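Local coordinates for flagellar hook-associated protein 3 (Bacillus cereus, PDB 5ZIY) that is the hook-associated protein FlgL, which probably helps join the flagellar hook to the filament, at residues Tyr95-Asp100 with Ala138-Val143; Leu105-Thr108 with Thr112-Gly115; Val120-Lys123 with Glu129-Ala132; Ile144-Gln149 with Lys170-Gly175. One frame throughout, in Å; residues are numbered along the deposited sequence.

The four contacts divide by burial and by chemistry. Contact 1 is the buried one, a wholly apolar meeting of a loop ring with two leucines of helix 137-155. Contact 4 uses the same helix nearly two turns further on, but there the touching groups are polar, a threonine facing an asparagine of helix 162-204. Contacts 2 and 3 are partly buried and rest on backbone hydrogen bonds: contact 2 is a single bridge within a loop, contact 3 a two-stranded hairpin whose solvent side carries charge and a zinc ion. Both are nested in the loop contact 1 closes. Phe107 packs against Phe97 and Ile144, so contact 2 borders both contact 1 and the 144-149 segment.

Contact 1: Tyr95-Asp100 with Ala138-Val143; sequences YIFGGD and ALLSPV
Phe97 offers one face of its ring to Leu140, and a single methyl, CD1, does the touching. That methyl stands 3.9 Å from the ring centroid and 23° off the ring normal, a CH-pi contact over the face. It is displaced from the middle toward the rim, and its closest ring atom is Phe97 CG, 3.6 Å from Leu140 CD1. The two side chains meet at about a right angle, the leucine branch coming end-on to the flat of the ring. Leu139 makes a looser second contact: its CD2 lies 3.9 Å from Phe97 CE1 and approaches the ring obliquely.

The torsions explain how adjacent helix residues reach the same ring. Leu139 swings CG anti to its backbone N (chi1 -178°), whereas Leu140 holds CG anti to its carbonyl carbon (chi1 -68°), and the two branches thereby converge on Phe97 from different parts of the helix surface. On the loop side, Tyr95 to Gly98 form a type I turn closed by the bond from Gly98 N to Tyr95 O, 3.1 Å long, which presents Phe97 on its outer corner. The contact is modest, burying 108 Å² in all, and contains no hydrogen bond between the segments.

Most of the further neighbours are helical. Phe97 also rests on Thr41 and Leu42 of helix 8-60, Leu140 on Ala87 of helix 67-87, and both leucines on Ile176 of helix 162-204. The turn that follows strand 94-95 is thus packed against helix 137-155 where all four long helices come within reach.

Contact 2: Leu105-Thr108 with Thr112-Gly115; sequences LPFT and TYQG
Phe107 and Tyr113 are joined in a single antiparallel bridge with CA atoms 4.9 Å apart, a non-hydrogen-bonded pair whose bonds fall on the residues before and after it. Gln114 N donates to Pro106 O across 2.7 Å, nearly straight at 171°, and Thr108 N donates to Thr112 O at 3.1 Å.

Between these bonds the two rings meet edge-to-face, in a T-shaped pair. The edge of Tyr113 is directed at the face of Phe107, the planes lie at 64° to one another, and the centroids are 5.3 Å apart. Atom by atom, Tyr113 CD1 comes 3.6 Å from Phe107 CZ, at the far end of the phenylalanine ring. Beyond the pair, the hydroxyl of Tyr113 is bonded to Gly116 O, which fixes the far end of the tyrosine, while Phe107 continues inward onto Phe97, Leu140 and Ile144.

Gln114 folds back along the 105-108 segment. Its CG is almost eclipsed with the backbone N (chi1 7°), an unfavourable torsion that brings NE2 to 2.7 Å from Leu105 O, where it donates a second bond beside the backbone one. At the other end Thr108 OG1 accepts from Thr112 N at 3.2 Å, and a water bridges the hydroxyls of the two threonines.

Four hydrogen bonds therefore hold the two arms together across three intervening residues. An isolated antiparallel bridge of this kind closes a tight, hairpin-like reversal, here in the loop between strands 94-95 and 120-123, with Phe107 packed on helix 137-155.

Contact 3: Val120-Lys123 with Glu129-Ala132; sequences VNWK and EFKA. With ZN (zinc ion), chain C.
Ala132 CB sits over one face of the Trp122 indole, 3.6 Å from the centroid of the five-membered ring and only 8° off its normal, a CH-pi contact in a two-stranded antiparallel beta hairpin. Phe130 lies alongside Trp122 and points the same way; its CZ comes to the indole obliquely, and its CE1 is 3.8 Å from Trp122 CB. Both aromatics occupy the side of the hairpin that meets helix 8-60, where Trp122 rests on Asp30, Ser31 and Val34, and Phe130 on Ser31.

The backbone sets this pairing. Trp122 and Phe130 are a hydrogen-bonded pair, with Trp122 N to Phe130 O at 2.9 Å and Phe130 N to Trp122 O at 3.0 Å; Ala132 N adds a bond to Val120 O, bringing its methyl to the indole as the chain turns a corner.

The other side carries polar and charged groups. Asn121 OD1 lies 3.4 Å from the aliphatic CG of Lys131, whose amine forms a salt bridge with Asp119. The methylene chain of Lys123 runs obliquely over Glu129, its CD 3.6 Å from Glu129 OE2. That same carboxylate oxygen, Glu129 OE2, binds a zinc ion at 2.2 Å.

Contact 4: Ile144-Gln149 with Lys170-Gly175; sequences IKTLKQ and KQNLDG
Thr146 and Asn172 come at each other from opposite directions, and between these two segments they alone touch. The asparagine leads with its amide nitrogen: Asn172 ND2 is 3.0 Å from Thr146 OG1. The same nitrogen also lies against the carbon frame of the threonine, 3.4 Å from Thr146 CB and 3.9 Å from Thr146 CG2, so it meets the whole head of the side chain and not the hydroxyl alone. The interface is small, with 70 Å² buried in total, and the nearest CA atoms, those of Thr146 and Asn172, stand 8.5 Å apart.

What positions the threonine is its own helix. With chi1 at -59°, OG1 lies beside the backbone N and leans back over the preceding turn, where it is hydrogen-bonded to Pro142 O; a further hydrogen bond links it to Glu168 OE1 on the facing helix. The amide is aimed from the other arm: Asn172 holds CG anti to its carbonyl carbon (chi1 -63°), and its second torsion turns ND2, rather than OD1, toward the threonine. Asn172 likewise rests on Pro142 and Val143, one turn earlier along helix 137-155.

Helices 137-155 and 162-204 run antiparallel and follow one another in the chain, a helical hairpin within the predominantly helical body of the protein. The polar pair lies on the facing flanks of its two arms. Around it the packing is apolar: Leu147 goes to Leu80 and Val83 of helix 67-87 and to Leu49 and Ala52 of helix 8-60, while Leu173 reaches Leu46.

Contact 1: Tyr95-Asp100 with Ala138-Val143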
loop_
_atom_site.group_PDB
_atom_site.type_symbol
_atom_site.label_atom_id
_atom_site.label_comp_id
_atom_site.label_asym_id
_atom_site.label_seq_id
_atom_site.Cartn_x
_atom_site.Cartn_y
_atom_site.Cartn_z
ATOM N N TYR A 95 -4.676 -6.883 -7.331
ATOM C CA TYR A 95 -3.467 -6.236 -6.793
ATOM C C TYR A 95 -3.773 -4.909 -6.142
ATOM O O TYR A 95 -4.386 -4.044 -6.758
ATOM C CB TYR A 95 -2.435 -6.064 -7.891
ATOM C CG TYR A 95 -1.935 -7.386 -8.425
ATOM C CD1 TYR A 95 -0.920 -8.062 -7.793
ATOM C CD2 TYR A 95 -2.451 -7.935 -9.582
ATOM C CE1 TYR A 95 -0.445 -9.294 -8.277
ATOM C CE2 TYR A 95 -1.992 -9.205 -10.071
ATOM C CZ TYR A 95 -0.993 -9.852 -9.417
ATOM O OH TYR A 95 -0.511 -11.047 -9.896
ATOM N N ILE A 96 -3.339 -4.709 -4.901
ATOM C CA ILE A 96 -3.681 -3.461 -4.238
ATOM C C ILE A 96 -3.074 -2.226 -4.878
ATOM O O ILE A 96 -3.607 -1.084 -4.709
ATOM C CB ILE A 96 -3.358 -3.475 -2.733
ATOM C CG1 ILE A 96 -1.920 -3.859 -2.506
ATOM C CG2 ILE A 96 -4.288 -4.501 -1.955
ATOM C CD1 ILE A 96 -1.383 -3.387 -1.127
ATOM N N PHE A 97 -1.958 -2.435 -5.585
ATOM C CA PHE A 97 -1.298 -1.380 -6.379
ATOM C C PHE A 97 -1.327 -1.620 -7.886
ATOM O O PHE A 97 -0.617 -0.931 -8.677
ATOM C CB PHE A 97 0.120 -1.186 -5.870
ATOM C CG PHE A 97 0.176 -0.763 -4.447
ATOM C CD1 PHE A 97 -0.326 0.471 -4.068
ATOM C CD2 PHE A 97 0.752 -1.553 -3.495
ATOM C CE1 PHE A 97 -0.276 0.874 -2.737
ATOM C CE2 PHE A 97 0.813 -1.139 -2.170
ATOM C CZ PHE A 97 0.285 0.072 -1.796
ATOM N N GLY A 98 -2.235 -2.491 -8.309
ATOM C CA GLY A 98 -2.458 -2.757 -9.717
ATOM C C GLY A 98 -3.845 -2.494 -10.279
ATOM O O GLY A 98 -4.207 -3.016 -11.353
ATOM N N GLY A 99 -4.627 -1.684 -9.568
ATOM C CA GLY A 99 -5.956 -1.266 -10.019
ATOM C C GLY A 99 -6.856 -2.403 -10.440
ATOM O O GLY A 99 -6.969 -3.417 -9.746
ATOM N N ASP A 100 -7.480 -2.259 -11.609
ATOM C CA ASP A 100 -8.561 -3.156 -11.977
ATOM C C ASP A 100 -8.175 -4.319 -12.882
ATOM O O ASP A 100 -9.042 -4.964 -13.437
ATOM C CB ASP A 100 -9.724 -2.372 -12.579
ATOM C CG ASP A 100 -9.340 -1.623 -13.835
ATOM O OD1 ASP A 100 -8.124 -1.463 -14.126
ATOM O OD2 ASP A 100 -10.271 -1.174 -14.518
ATOM N N ALA A 138 2.129 5.823 -10.250
ATOM C CA ALA A 138 2.730 7.100 -9.862
ATOM C C ALA A 138 3.409 7.039 -8.496
ATOM O O ALA A 138 4.334 7.782 -8.234
ATOM C CB ALA A 138 1.679 8.270 -9.926
ATOM N N LEU A 139 2.951 6.147 -7.626
ATOM C CA LEU A 139 3.484 6.051 -6.278
ATOM C C LEU A 139 4.736 5.178 -6.267
ATOM O O LEU A 139 5.699 5.471 -5.562
ATOM C CB LEU A 139 2.415 5.444 -5.365
ATOM C CG LEU A 139 2.699 5.284 -3.870
ATOM C CD1 LEU A 139 2.526 6.633 -3.115
ATOM C CD2 LEU A 139 1.806 4.172 -3.337
ATOM N N LEU A 140 4.717 4.089 -7.044
ATOM C CA LEU A 140 5.731 3.008 -6.886
ATOM C C LEU A 140 6.667 2.820 -8.074
ATOM O O LEU A 140 7.808 2.372 -7.891
ATOM C CB LEU A 140 5.049 1.682 -6.536
ATOM C CG LEU A 140 4.409 1.657 -5.149
ATOM C CD1 LEU A 140 3.486 0.460 -5.023
ATOM C CD2 LEU A 140 5.447 1.642 -3.988
ATOM N N SER A 141 6.256 3.197 -9.283
ATOM C CA SER A 141 7.216 3.151 -10.379
ATOM C C SER A 141 8.450 3.979 -10.076
ATOM O O SER A 141 9.562 3.531 -10.317
ATOM C CB SER A 141 6.598 3.548 -11.732
ATOM O OG SER A 141 5.772 2.508 -12.140
ATOM N N PRO A 142 8.281 5.171 -9.494
ATOM C CA PRO A 142 9.549 5.885 -9.319
ATOM C C PRO A 142 10.367 5.358 -8.133
ATOM O O PRO A 142 11.600 5.462 -8.149
ATOM C CB PRO A 142 9.135 7.383 -9.147
ATOM C CG PRO A 142 7.700 7.476 -9.436
ATOM C CD PRO A 142 7.113 6.044 -9.279
ATOM N N VAL A 143 9.699 4.785 -7.131
ATOM C CA VAL A 143 10.376 4.120 -6.056
ATOM C C VAL A 143 11.311 3.076 -6.586
ATOM O O VAL A 143 12.490 3.068 -6.250
ATOM C CB VAL A 143 9.401 3.457 -5.091
ATOM C CG1 VAL A 143 10.141 2.577 -4.109
ATOM C CG2 VAL A 143 8.648 4.532 -4.347
#

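Contact 2: Leu105-Thr108 with Thr112-Gly115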
loop_
_atom_site.group_PDB
_atom_site.type_symbol
_atom_site.label_atom_id
_atom_site.label_comp_id
_atom_site.label_asym_id
_atom_site.label_seq_id
_atom_site.Cartn_x
_atom_site.Cartn_y
_atom_site.Cartn_z
ATOM N N LEU A 105 1.392 -9.432 -13.171
ATOM C CA LEU A 105 2.002 -8.727 -12.082
ATOM C C LEU A 105 2.076 -7.230 -12.459
ATOM O O LEU A 105 2.509 -6.887 -13.551
ATOM C CB LEU A 105 3.395 -9.288 -11.800
ATOM C CG LEU A 105 3.543 -10.714 -11.204
ATOM C CD1 LEU A 105 5.039 -11.016 -11.004
ATOM C CD2 LEU A 105 2.788 -10.906 -9.901
ATOM N N PRO A 106 1.683 -6.334 -11.543
ATOM C CA PRO A 106 1.605 -4.947 -11.954
ATOM C C PRO A 106 2.951 -4.232 -12.097
ATOM O O PRO A 106 3.032 -3.258 -12.862
ATOM C CB PRO A 106 0.756 -4.314 -10.867
ATOM C CG PRO A 106 0.843 -5.187 -9.755
ATOM C CD PRO A 106 0.984 -6.544 -10.268
ATOM N N PHE A 107 3.976 -4.690 -11.372
ATOM C CA PHE A 107 5.292 -4.102 -11.528
ATOM C C PHE A 107 6.360 -5.100 -11.900
ATOM O O PHE A 107 6.438 -6.181 -11.318
ATOM C CB PHE A 107 5.723 -3.381 -10.270
ATOM C CG PHE A 107 4.800 -2.291 -9.883
ATOM C CD1 PHE A 107 3.658 -2.554 -9.181
ATOM C CD2 PHE A 107 5.050 -0.984 -10.254
ATOM C CE1 PHE A 107 2.793 -1.562 -8.840
ATOM C CE2 PHE A 107 4.175 -0.002 -9.903
ATOM C CZ PHE A 107 3.048 -0.302 -9.209
ATOM N N THR A 108 7.208 -4.684 -12.842
ATOM C CA THR A 108 8.454 -5.393 -13.161
ATOM C C THR A 108 9.606 -4.943 -12.287
ATOM O O THR A 108 9.555 -3.914 -11.625
ATOM C CB THR A 108 8.857 -5.196 -14.644
ATOM O OG1 THR A 108 9.386 -3.884 -14.841
ATOM C CG2 THR A 108 7.673 -5.366 -15.535
ATOM N N THR A 112 8.485 -0.845 -14.399
ATOM C CA THR A 112 7.427 -0.678 -15.397
ATOM C C THR A 112 6.104 -1.143 -14.855
ATOM O O THR A 112 6.028 -2.207 -14.271
ATOM C CB THR A 112 7.673 -1.522 -16.689
ATOM O OG1 THR A 112 9.053 -1.536 -17.011
ATOM C CG2 THR A 112 6.861 -0.979 -17.888
ATOM N N TYR A 113 5.072 -0.324 -15.043
ATOM C CA TYR A 113 3.738 -0.634 -14.626
ATOM C C TYR A 113 2.996 -1.398 -15.729
ATOM O O TYR A 113 2.887 -0.926 -16.880
ATOM C CB TYR A 113 2.986 0.650 -14.294
ATOM C CG TYR A 113 1.591 0.417 -13.733
ATOM C CD1 TYR A 113 1.431 -0.078 -12.460
ATOM C CD2 TYR A 113 0.445 0.705 -14.486
ATOM C CE1 TYR A 113 0.207 -0.297 -11.926
ATOM C CE2 TYR A 113 -0.797 0.489 -13.969
ATOM C CZ TYR A 113 -0.916 -0.018 -12.640
ATOM O OH TYR A 113 -2.150 -0.247 -12.065
ATOM N N GLN A 114 2.458 -2.558 -15.364
ATOM C CA GLN A 114 1.621 -3.344 -16.274
ATOM C C GLN A 114 0.265 -3.653 -15.629
ATOM O O GLN A 114 -0.397 -4.585 -16.008
ATOM C CB GLN A 114 2.334 -4.639 -16.753
ATOM C CG GLN A 114 3.643 -4.941 -16.101
ATOM C CD GLN A 114 4.275 -6.300 -16.461
ATOM O OE1 GLN A 114 4.722 -6.516 -17.597
ATOM N NE2 GLN A 114 4.371 -7.202 -15.455
ATOM N N GLY A 115 -0.142 -2.874 -14.629
ATOM C CA GLY A 115 -1.422 -3.121 -13.975
ATOM C C GLY A 115 -2.585 -2.533 -14.749
ATOM O O GLY A 115 -2.446 -2.099 -15.910
HETATM O O HOH W 1 10.546 -3.800 -17.756
#

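Contact 3: Val120-Lys123 with Glu129-Ala132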
loop_
_atom_site.group_PDB
_atom_site.type_symbol
_atom_site.label_atom_id
_atom_site.label_comp_id
_atom_site.label_asym_id
_atom_site.label_seq_id
_atom_site.Cartn_x
_atom_site.Cartn_y
_atom_site.Cartn_z
ATOM N N VAL A 120 -10.199 0.326 -8.279
ATOM C CA VAL A 120 -11.372 -0.474 -7.909
ATOM C C VAL A 120 -11.934 0.071 -6.569
ATOM O O VAL A 120 -11.253 0.036 -5.546
ATOM C CB VAL A 120 -11.034 -1.971 -7.735
ATOM C CG1 VAL A 120 -12.235 -2.727 -7.143
ATOM C CG2 VAL A 120 -10.584 -2.584 -9.090
ATOM N N ASN A 121 -13.172 0.565 -6.629
ATOM C CA ASN A 121 -13.937 1.078 -5.506
ATOM C C ASN A 121 -14.787 0.026 -4.871
ATOM O O ASN A 121 -15.383 -0.786 -5.554
ATOM C CB ASN A 121 -14.882 2.199 -5.930
ATOM C CG ASN A 121 -14.169 3.541 -6.064
ATOM O OD1 ASN A 121 -12.954 3.652 -5.812
ATOM N ND2 ASN A 121 -14.923 4.571 -6.422
ATOM N N TRP A 122 -14.836 0.068 -3.544
ATOM C CA TRP A 122 -15.728 -0.773 -2.736
ATOM C C TRP A 122 -16.673 0.212 -2.000
ATOM O O TRP A 122 -16.302 1.402 -1.692
ATOM C CB TRP A 122 -14.930 -1.527 -1.676
ATOM C CG TRP A 122 -14.324 -2.743 -2.105
ATOM C CD1 TRP A 122 -14.119 -3.160 -3.385
ATOM C CD2 TRP A 122 -13.828 -3.779 -1.264
ATOM N NE1 TRP A 122 -13.517 -4.378 -3.387
ATOM C CE2 TRP A 122 -13.349 -4.800 -2.101
ATOM C CE3 TRP A 122 -13.785 -3.961 0.113
ATOM C CZ2 TRP A 122 -12.780 -5.956 -1.616
ATOM C CZ3 TRP A 122 -13.234 -5.105 0.600
ATOM C CH2 TRP A 122 -12.730 -6.097 -0.266
ATOM N N LYS A 123 -17.874 -0.269 -1.753
ATOM C CA LYS A 123 -18.902 0.578 -1.229
ATOM C C LYS A 123 -19.607 -0.127 -0.093
ATOM O O LYS A 123 -20.132 -1.193 -0.255
ATOM C CB LYS A 123 -19.847 0.904 -2.355
ATOM C CG LYS A 123 -21.022 1.669 -1.957
ATOM C CD LYS A 123 -21.817 2.031 -3.178
ATOM C CE LYS A 123 -23.233 2.338 -2.806
ATOM N NZ LYS A 123 -23.808 3.353 -3.709
ATOM N N GLU A 129 -17.986 4.955 0.277
ATOM C CA GLU A 129 -17.101 4.432 -0.749
ATOM C C GLU A 129 -15.644 4.753 -0.546
ATOM O O GLU A 129 -15.317 5.813 -0.147
ATOM C CB GLU A 129 -17.477 5.056 -2.086
ATOM C CG GLU A 129 -18.850 4.741 -2.503
ATOM C CD GLU A 129 -19.070 5.164 -3.923
ATOM O OE1 GLU A 129 -18.826 6.372 -4.222
ATOM O OE2 GLU A 129 -19.443 4.277 -4.724
ATOM N N PHE A 130 -14.773 3.807 -0.841
ATOM C CA PHE A 130 -13.329 4.062 -0.853
ATOM C C PHE A 130 -12.650 3.237 -1.941
ATOM O O PHE A 130 -13.231 2.294 -2.479
ATOM C CB PHE A 130 -12.709 3.747 0.489
ATOM C CG PHE A 130 -12.622 2.281 0.788
ATOM C CD1 PHE A 130 -13.742 1.577 1.189
ATOM C CD2 PHE A 130 -11.415 1.615 0.704
ATOM C CE1 PHE A 130 -13.639 0.227 1.486
ATOM C CE2 PHE A 130 -11.336 0.254 0.954
ATOM C CZ PHE A 130 -12.444 -0.421 1.353
ATOM N N LYS A 131 -11.417 3.617 -2.261
ATOM C CA LYS A 131 -10.594 2.907 -3.233
ATOM C C LYS A 131 -9.928 1.766 -2.563
ATOM O O LYS A 131 -9.109 1.982 -1.688
ATOM C CB LYS A 131 -9.532 3.830 -3.802
ATOM C CG LYS A 131 -10.125 5.059 -4.499
ATOM C CD LYS A 131 -9.125 6.182 -4.500
ATOM C CE LYS A 131 -9.625 7.432 -5.270
ATOM N NZ LYS A 131 -9.749 7.045 -6.712
ATOM N N ALA A 132 -10.296 0.546 -2.946
ATOM C CA ALA A 132 -9.766 -0.654 -2.353
ATOM C C ALA A 132 -8.507 -1.126 -3.096
ATOM O O ALA A 132 -7.566 -1.618 -2.450
ATOM C CB ALA A 132 -10.803 -1.750 -2.383
HETATM ZN ZN ZN C . -20.293 5.361 -6.393
#

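Contact 4: Ile144-Gln149 with Lys170-Gly175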
loop_
_atom_site.group_PDB
_atom_site.type_symbol
_atom_site.label_atom_id
_atom_site.label_comp_id
_atom_site.label_asym_id
_atom_site.label_seq_id
_atom_site.Cartn_x
_atom_site.Cartn_y
_atom_site.Cartn_z
ATOM N N ILE A 144 10.770 2.208 -7.440
ATOM C CA ILE A 144 11.515 1.073 -7.974
ATOM C C ILE A 144 12.615 1.532 -8.928
ATOM O O ILE A 144 13.724 1.032 -8.875
ATOM C CB ILE A 144 10.561 0.053 -8.665
ATOM C CG1 ILE A 144 9.551 -0.462 -7.659
ATOM C CG2 ILE A 144 11.346 -1.091 -9.346
ATOM C CD1 ILE A 144 8.303 -1.167 -8.265
ATOM N N LYS A 145 12.310 2.487 -9.800
ATOM C CA LYS A 145 13.307 2.959 -10.778
ATOM C C LYS A 145 14.499 3.563 -10.076
ATOM O O LYS A 145 15.626 3.302 -10.471
ATOM C CB LYS A 145 12.708 3.978 -11.748
ATOM C CG LYS A 145 11.719 3.333 -12.701
ATOM C CD LYS A 145 10.906 4.329 -13.519
ATOM C CE LYS A 145 10.088 3.601 -14.612
ATOM N NZ LYS A 145 8.959 4.411 -15.184
ATOM N N THR A 146 14.232 4.363 -9.031
ATOM C CA THR A 146 15.297 4.955 -8.235
ATOM C C THR A 146 16.141 3.849 -7.563
ATOM O O THR A 146 17.352 3.894 -7.634
ATOM C CB THR A 146 14.753 5.938 -7.189
ATOM O OG1 THR A 146 14.028 6.984 -7.861
ATOM C CG2 THR A 146 15.901 6.569 -6.352
ATOM N N LEU A 147 15.499 2.839 -6.954
ATOM C CA LEU A 147 16.273 1.777 -6.275
ATOM C C LEU A 147 17.177 1.075 -7.327
ATOM O O LEU A 147 18.338 0.768 -7.067
ATOM C CB LEU A 147 15.362 0.745 -5.573
ATOM C CG LEU A 147 14.661 1.205 -4.283
ATOM C CD1 LEU A 147 13.675 0.076 -3.777
ATOM C CD2 LEU A 147 15.654 1.625 -3.214
ATOM N N LYS A 148 16.642 0.848 -8.515
ATOM C CA LYS A 148 17.425 0.186 -9.554
ATOM C C LYS A 148 18.656 0.982 -10.002
ATOM O O LYS A 148 19.725 0.420 -10.161
ATOM C CB LYS A 148 16.547 -0.192 -10.730
ATOM C CG LYS A 148 17.280 -1.035 -11.744
ATOM C CD LYS A 148 16.507 -1.178 -12.994
ATOM C CE LYS A 148 17.275 -1.994 -14.037
ATOM N NZ LYS A 148 17.848 -1.055 -15.020
ATOM N N GLN A 149 18.515 2.287 -10.184
ATOM C CA GLN A 149 19.658 3.122 -10.522
ATOM C C GLN A 149 20.643 3.224 -9.327
ATOM O O GLN A 149 21.842 3.445 -9.524
ATOM C CB GLN A 149 19.220 4.527 -10.963
ATOM C CG GLN A 149 18.268 4.590 -12.147
ATOM C CD GLN A 149 17.694 6.009 -12.333
ATOM O OE1 GLN A 149 18.453 6.975 -12.530
ATOM N NE2 GLN A 149 16.356 6.145 -12.234
ATOM N N LYS A 170 14.505 10.205 -1.170
ATOM C CA LYS A 170 13.836 10.950 -0.102
ATOM C C LYS A 170 12.436 11.412 -0.549
ATOM O O LYS A 170 11.473 11.235 0.177
ATOM C CB LYS A 170 14.661 12.159 0.385
ATOM C CG LYS A 170 15.884 11.809 1.240
ATOM C CD LYS A 170 16.422 13.033 1.995
ATOM C CE LYS A 170 17.492 12.678 3.046
ATOM N NZ LYS A 170 18.865 12.910 2.533
ATOM N N GLN A 171 12.334 12.006 -1.732
ATOM C CA GLN A 171 11.029 12.404 -2.302
ATOM C C GLN A 171 10.088 11.234 -2.548
ATOM O O GLN A 171 8.890 11.342 -2.310
ATOM C CB GLN A 171 11.224 13.176 -3.598
ATOM C CG GLN A 171 11.832 14.552 -3.363
ATOM C CD GLN A 171 12.161 15.264 -4.651
ATOM O OE1 GLN A 171 12.262 14.636 -5.708
ATOM N NE2 GLN A 171 12.345 16.583 -4.575
ATOM N N ASN A 172 10.622 10.105 -2.997
ATOM C CA ASN A 172 9.802 8.900 -3.141
ATOM C C ASN A 172 9.249 8.422 -1.807
ATOM O O ASN A 172 8.072 8.135 -1.693
ATOM C CB ASN A 172 10.603 7.781 -3.779
ATOM C CG ASN A 172 11.055 8.099 -5.187
ATOM O OD1 ASN A 172 10.458 8.918 -5.881
ATOM N ND2 ASN A 172 12.112 7.410 -5.627
ATOM N N LEU A 173 10.109 8.388 -0.792
ATOM C CA LEU A 173 9.732 7.965 0.552
ATOM C C LEU A 173 8.631 8.872 1.141
ATOM O O LEU A 173 7.679 8.373 1.763
ATOM C CB LEU A 173 10.964 7.981 1.453
ATOM C CG LEU A 173 10.824 7.601 2.918
ATOM C CD1 LEU A 173 10.056 6.310 3.037
ATOM C CD2 LEU A 173 12.195 7.498 3.557
ATOM N N ASP A 174 8.750 10.182 0.926
ATOM C CA ASP A 174 7.707 11.124 1.366
ATOM C C ASP A 174 6.376 10.802 0.686
ATOM O O ASP A 174 5.314 10.934 1.261
ATOM C CB ASP A 174 8.080 12.564 1.008
ATOM C CG ASP A 174 9.290 13.080 1.772
ATOM O OD1 ASP A 174 9.639 12.507 2.832
ATOM O OD2 ASP A 174 9.886 14.086 1.309
ATOM N N GLY A 175 6.430 10.434 -0.571
ATOM C CA GLY A 175 5.249 9.898 -1.252
ATOM C C GLY A 175 4.684 8.657 -0.547
ATOM O O GLY A 175 3.488 8.526 -0.410
#